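Local coordinates for ketosynthase (Streptomyces sp. MSC090213JE08, PDB 6KXF) that probably acts as the chain length factor of the ishigamide ketosynthase/chain length factor pair, which extends a polyketide chain carried on an acyl carrier protein, at the interface of chains A and B. Residues are numbered along the deposited sequence; one frame, centred on the assembly and turned at random. Chains: chain A, Ketosynthase; chain B, ACP.

The interface of chains A and B. Residues chain A 140, 142-143; chain B 52, 57-58.
The C-terminal end of the acyl carrier protein's helix 41-55, the recognition helix that begins at the phosphopantetheine-bearing B:Ser41, and the loop after it meet A:Arg140, A:Phe142 and A:Tyr143, on the loop of chain A that follows helix 125-137. The contact probably belongs to the docking surface for the carrier protein, and is a compact example of a tyrosine reading backbone while its neighbours supply packing. The phenol hydroxyl OH of A:Tyr143 donates to the carbonyl O of B:Ile57 at 2.5 Å. The approach is bent, with a C=O...OH angle of 122°, and the hydroxyl stands well above the carbonyl plane. The same OH accepts from the NE of A:Arg140 at 2.7 Å, a bond lying almost in the guanidinium plane, so the phenol relays between the arginine and the partner's backbone. Such a donor could polarise the phenol and strengthen its own donation.

A:Arg140 also steadies the tyrosine from above, its CB sitting 3.7 Å over the centre of the A:Tyr143 ring. From there the chain runs extended from CG to NE (chi3 -150° for the last step), carrying the guanidinium past the ring to the hydroxyl. One face of that guanidinium receives the CG2 methyl of B:Val58, 3.4 Å from NE and displaced toward the rim; the two side chains cross at about a right angle. CG2, anti to the valine's carbonyl carbon, is the branch that meets the guanidinium.

B:Glu52 serves both aromatic residues. Its CB packs against CE1 of A:Tyr143 at 3.8 Å, and its extended chain reaches on to A:Phe142, where carboxylate oxygen OE1 lies 3.5 Å from CE2, in the ring plane at the edge, a position that may bring weak electrostatic attraction. The carboxylate plane itself is turned 53° from that of the ring.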
# COMPACT_ATOMS: atom_id res chain seq x y z
N ARG A 140 -23.16 -4.49 18.29
CA ARG A 140 -21.88 -4.13 18.91
C ARG A 140 -20.96 -3.68 17.78
O ARG A 140 -21.04 -4.24 16.69
CB ARG A 140 -21.25 -5.30 19.67
CG ARG A 140 -22.03 -5.71 20.92
CD ARG A 140 -21.41 -6.92 21.58
NE ARG A 140 -22.39 -7.74 22.27
CZ ARG A 140 -22.91 -7.43 23.44
NH1 ARG A 140 -22.51 -6.33 24.06
NH2 ARG A 140 -23.84 -8.20 23.97
N PHE A 142 -17.97 -4.06 16.95
CA PHE A 142 -17.01 -5.02 16.46
C PHE A 142 -17.70 -6.24 15.82
O PHE A 142 -17.02 -7.22 15.42
CB PHE A 142 -16.01 -5.42 17.56
CG PHE A 142 -16.57 -6.12 18.76
CD1 PHE A 142 -16.92 -5.41 19.89
CD2 PHE A 142 -16.68 -7.50 18.79
CE1 PHE A 142 -17.45 -6.05 21.00
CE2 PHE A 142 -17.20 -8.15 19.91
CZ PHE A 142 -17.59 -7.42 21.00
N TYR A 143 -19.04 -6.18 15.68
CA TYR A 143 -19.78 -7.16 14.84
C TYR A 143 -19.57 -6.81 13.37
O TYR A 143 -20.46 -6.23 12.74
CB TYR A 143 -21.27 -7.20 15.18
CG TYR A 143 -21.61 -7.80 16.52
CD1 TYR A 143 -20.64 -8.38 17.33
CD2 TYR A 143 -22.93 -7.83 16.97
CE1 TYR A 143 -20.97 -8.93 18.56
CE2 TYR A 143 -23.27 -8.38 18.19
CZ TYR A 143 -22.28 -8.94 18.99
OH TYR A 143 -22.59 -9.49 20.20
N GLU B 52 -21.42 -14.73 17.70
CA GLU B 52 -21.58 -13.50 18.47
C GLU B 52 -22.71 -12.65 17.87
O GLU B 52 -23.56 -12.13 18.58
CB GLU B 52 -20.28 -12.68 18.45
CG GLU B 52 -19.24 -13.07 19.49
CD GLU B 52 -18.09 -12.06 19.64
OE1 GLU B 52 -17.73 -11.39 18.65
OE2 GLU B 52 -17.58 -11.91 20.76
N ILE B 57 -24.22 -11.94 21.57
CA ILE B 57 -23.42 -12.29 22.75
C ILE B 57 -21.97 -11.87 22.52
O ILE B 57 -21.56 -11.49 21.40
CB ILE B 57 -23.50 -13.80 23.10
CG1 ILE B 57 -23.07 -14.68 21.92
CG2 ILE B 57 -24.89 -14.16 23.61
CD1 ILE B 57 -22.66 -16.07 22.34
N VAL B 58 -21.18 -11.97 23.60
CA VAL B 58 -19.75 -11.80 23.54
C VAL B 58 -19.12 -13.12 23.95
O VAL B 58 -19.37 -13.60 25.05
CB VAL B 58 -19.26 -10.65 24.45
CG1 VAL B 58 -17.75 -10.52 24.42
CG2 VAL B 58 -19.94 -9.34 24.10